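PDB 3OQP: putative isochorismatase, which probably acts as a hydrolase of the isochorismatase family, related to the nicotinamidases. Local coordinates for residues Arg39-Val49 with Thr179-Gln187. Residues are numbered along the deposited sequence; the frame is centred on the assembly and turned at random.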
loop_
_atom_site.group_PDB
_atom_site.type_symbol
_atom_site.label_atom_id
_atom_site.label_comp_id
_atom_site.label_asym_id
_atom_site.label_seq_id
_atom_site.Cartn_x
_atom_site.Cartn_y
_atom_site.Cartn_z
ATOM N N ARG A 39 11.458 -21.300 -8.713
ATOM C CA ARG A 39 10.594 -22.474 -8.443
ATOM C C ARG A 39 9.162 -22.151 -8.804
ATOM O O ARG A 39 8.502 -22.957 -9.433
ATOM C CB ARG A 39 10.665 -22.928 -6.995
ATOM C CG ARG A 39 11.957 -23.557 -6.562
ATOM C CD ARG A 39 11.801 -24.385 -5.280
ATOM N NE ARG A 39 11.372 -23.597 -4.214
ATOM C CZ ARG A 39 10.358 -23.881 -3.390
ATOM N NH1 ARG A 39 9.573 -24.927 -3.512
ATOM N NH2 ARG A 39 10.160 -23.046 -2.428
ATOM N N ALA A 40 8.699 -20.967 -8.424
ATOM C CA ALA A 40 7.324 -20.593 -8.736
ATOM C C ALA A 40 7.075 -20.523 -10.257
ATOM O O ALA A 40 6.075 -21.050 -10.730
ATOM C CB ALA A 40 6.969 -19.234 -8.101
HETATM N N MSE A 41 8.050 -19.978 -10.984
HETATM C CA MSE A 41 7.955 -19.910 -12.444
HETATM C C MSE A 41 7.962 -21.316 -13.055
HETATM O O MSE A 41 7.168 -21.614 -13.933
HETATM C CB MSE A 41 9.123 -19.110 -13.033
HETATM C CG MSE A 41 9.010 -17.588 -12.698
HETATM SE SE MSE A 41 10.433 -16.607 -13.339
HETATM C CE MSE A 41 10.064 -16.691 -15.055
ATOM N N ASP A 42 8.824 -22.209 -12.562
ATOM C CA ASP A 42 8.902 -23.557 -13.107
ATOM C C ASP A 42 7.647 -24.331 -12.799
ATOM O O ASP A 42 7.155 -25.102 -13.621
ATOM C CB ASP A 42 10.126 -24.268 -12.559
ATOM C CG ASP A 42 11.411 -23.728 -13.103
ATOM O OD1 ASP A 42 11.416 -23.011 -14.137
ATOM O OD2 ASP A 42 12.508 -23.968 -12.496
ATOM N N ALA A 43 7.135 -24.163 -11.584
ATOM C CA ALA A 43 5.904 -24.816 -11.187
ATOM C C ALA A 43 4.742 -24.298 -12.012
ATOM O O ALA A 43 3.885 -25.092 -12.452
ATOM C CB ALA A 43 5.652 -24.605 -9.700
ATOM N N ALA A 44 4.685 -22.983 -12.207
ATOM C CA ALA A 44 3.601 -22.371 -13.009
ATOM C C ALA A 44 3.610 -22.947 -14.414
ATOM O O ALA A 44 2.556 -23.304 -14.952
ATOM C CB ALA A 44 3.790 -20.855 -13.064
ATOM N N ARG A 45 4.785 -23.021 -15.039
ATOM C CA ARG A 45 4.873 -23.496 -16.438
ATOM C C ARG A 45 4.370 -24.947 -16.508
ATOM O O ARG A 45 3.611 -25.300 -17.391
ATOM C CB ARG A 45 6.276 -23.302 -16.947
ATOM C CG ARG A 45 6.422 -23.652 -18.462
ATOM C CD ARG A 45 7.835 -23.426 -19.021
ATOM N NE ARG A 45 7.861 -23.718 -20.468
ATOM C CZ ARG A 45 8.970 -23.878 -21.206
ATOM N NH1 ARG A 45 10.191 -23.789 -20.657
ATOM N NH2 ARG A 45 8.860 -24.132 -22.521
ATOM N N ALA A 46 4.727 -25.764 -15.505
ATOM C CA ALA A 46 4.344 -27.179 -15.499
ATOM C C ALA A 46 2.827 -27.352 -15.314
ATOM O O ALA A 46 2.230 -28.263 -15.896
ATOM C CB ALA A 46 5.103 -27.942 -14.427
ATOM N N ALA A 47 2.204 -26.420 -14.594
ATOM C CA ALA A 47 0.804 -26.462 -14.253
ATOM C C ALA A 47 -0.086 -25.653 -15.193
ATOM O O ALA A 47 -1.295 -25.601 -15.011
ATOM C CB ALA A 47 0.617 -25.961 -12.805
ATOM N N GLY A 48 0.492 -24.963 -16.167
ATOM C CA GLY A 48 -0.316 -24.186 -17.078
ATOM C C GLY A 48 -0.838 -22.892 -16.483
ATOM O O GLY A 48 -1.820 -22.349 -16.938
ATOM N N VAL A 49 -0.186 -22.394 -15.440
ATOM C CA VAL A 49 -0.462 -21.062 -14.888
ATOM C C VAL A 49 0.292 -20.041 -15.734
ATOM O O VAL A 49 1.504 -20.136 -15.787
ATOM C CB VAL A 49 0.037 -20.994 -13.420
ATOM C CG1 VAL A 49 -0.040 -19.552 -12.883
ATOM C CG2 VAL A 49 -0.751 -21.949 -12.507
ATOM N N THR A 179 6.034 -20.156 -1.084
ATOM C CA THR A 179 6.083 -20.751 -2.414
ATOM C C THR A 179 5.703 -22.224 -2.377
ATOM O O THR A 179 4.951 -22.694 -3.217
ATOM C CB THR A 179 7.473 -20.507 -3.035
ATOM O OG1 THR A 179 7.684 -19.097 -3.224
ATOM C CG2 THR A 179 7.592 -21.178 -4.421
ATOM N N ASP A 180 6.142 -22.945 -1.329
ATOM C CA ASP A 180 5.790 -24.358 -1.211
ATOM C C ASP A 180 4.252 -24.528 -1.110
ATOM O O ASP A 180 3.657 -25.396 -1.787
ATOM C CB ASP A 180 6.375 -25.014 0.050
ATOM C CG ASP A 180 7.868 -24.832 0.232
ATOM O OD1 ASP A 180 8.622 -24.994 -0.760
ATOM O OD2 ASP A 180 8.261 -24.599 1.432
ATOM N N GLU A 181 3.653 -23.668 -0.287
ATOM C CA GLU A 181 2.217 -23.624 -0.052
ATOM C C GLU A 181 1.417 -23.329 -1.327
ATOM O O GLU A 181 0.411 -23.961 -1.601
ATOM C CB GLU A 181 1.916 -22.594 1.045
ATOM C CG GLU A 181 2.345 -23.068 2.407
ATOM C CD GLU A 181 2.218 -22.083 3.567
ATOM O OE1 GLU A 181 2.243 -20.827 3.474
ATOM O OE2 GLU A 181 2.122 -22.657 4.678
ATOM N N TRP A 182 1.918 -22.401 -2.121
ATOM C CA TRP A 182 1.307 -22.014 -3.405
ATOM C C TRP A 182 1.370 -23.152 -4.400
ATOM O O TRP A 182 0.352 -23.491 -5.039
ATOM C CB TRP A 182 1.970 -20.767 -3.980
ATOM C CG TRP A 182 1.304 -20.324 -5.203
ATOM C CD1 TRP A 182 0.108 -19.700 -5.262
ATOM C CD2 TRP A 182 1.797 -20.463 -6.546
ATOM N NE1 TRP A 182 -0.180 -19.420 -6.591
ATOM C CE2 TRP A 182 0.841 -19.881 -7.394
ATOM C CE3 TRP A 182 2.955 -21.024 -7.121
ATOM C CZ2 TRP A 182 1.030 -19.806 -8.778
ATOM C CZ3 TRP A 182 3.121 -20.954 -8.489
ATOM C CH2 TRP A 182 2.148 -20.397 -9.297
ATOM N N ILE A 183 2.546 -23.738 -4.557
ATOM C CA ILE A 183 2.715 -24.856 -5.479
ATOM C C ILE A 183 1.730 -25.990 -5.167
ATOM O O ILE A 183 1.094 -26.552 -6.078
ATOM C CB ILE A 183 4.143 -25.324 -5.541
ATOM C CG1 ILE A 183 5.024 -24.260 -6.166
ATOM C CG2 ILE A 183 4.245 -26.623 -6.320
ATOM C CD1 ILE A 183 6.526 -24.541 -6.024
ATOM N N ALA A 184 1.612 -26.329 -3.886
ATOM C CA ALA A 184 0.647 -27.338 -3.456
ATOM C C ALA A 184 -0.807 -26.987 -3.743
ATOM O O ALA A 184 -1.607 -27.859 -4.147
ATOM C CB ALA A 184 0.870 -27.695 -1.989
ATOM N N ALA A 185 -1.156 -25.725 -3.505
ATOM C CA ALA A 185 -2.502 -25.249 -3.780
ATOM C C ALA A 185 -2.829 -25.260 -5.296
ATOM O O ALA A 185 -3.935 -25.603 -5.704
ATOM C CB ALA A 185 -2.735 -23.891 -3.200
ATOM N N VAL A 186 -1.842 -24.969 -6.122
ATOM C CA VAL A 186 -1.991 -25.120 -7.590
ATOM C C VAL A 186 -2.246 -26.591 -7.948
ATOM O O VAL A 186 -3.144 -26.904 -8.709
ATOM C CB VAL A 186 -0.747 -24.548 -8.366
ATOM C CG1 VAL A 186 -0.785 -24.929 -9.848
ATOM C CG2 VAL A 186 -0.674 -22.996 -8.238
ATOM N N GLN A 187 -1.422 -27.489 -7.419
ATOM C CA GLN A 187 -1.611 -28.920 -7.642
ATOM C C GLN A 187 -2.996 -29.407 -7.240
ATOM O O GLN A 187 -3.619 -30.213 -7.932
ATOM C CB GLN A 187 -0.508 -29.697 -6.893
ATOM C CG GLN A 187 -0.696 -31.207 -6.792
ATOM C CD GLN A 187 0.435 -31.909 -6.043
ATOM O OE1 GLN A 187 0.629 -31.758 -4.787
ATOM N NE2 GLN A 187 1.214 -32.687 -6.809
#
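A43 meets I183 and A47 meets V186 where helix 30-47 runs beside helix 179-188. The two helix segments are parallel, 3° apart, with axes 10.3 Å from each other. The methyl of A43 lies against the chain of I183, with A43 CB 3.6 Å from I183 CG1. One turn on, A47 CB sits 3.4 Å from V186 CG1, tighter than usual for two carbons. V186 points CG1 at the facing helix because that methyl is anti to the backbone N (chi1 170°). The same methyl meets CG2 of V49 tip to tip. V49 follows G48, the first residue off helical angles, whose positive phi belongs to a Schellman motif.

W182, buried, lies on the sheet-facing side of the contact. Its six-membered ring offers its edge to A40, A44 and V49. A44 CB stands 4.1 Å from W182 CH2, and A40 O is 3.7 Å from W182 CZ3. V186 CG2 covers one face of the indole near its rim.

The polar edge is a salt bridge between R39 and D180. NH1 and NH2 of R39 both grip D180 OD1, NH1 at 2.9 Å and NH2 at 3.0 Å. Both bonds are bent, with N-H...O angles near 135°. The R39 chain folds at chi3, which turns the guanidinium over T179. T179 CG2 lies under one face of that group. N36, a turn earlier, also accepts from R39 NH2, while T179 OG1 is hydrogen-bonded to D142 OD1.

Both helices pack on the same side of the central parallel sheet, as in the α/β fold of isochorismatase-like hydrolases. A44 touches V51 of strand 51-56, and W182 reaches R7 of strand 7-12 and L140 of strand 136-140. The contact thus joins a helix from early in the chain to one that follows the last strand, 175-177.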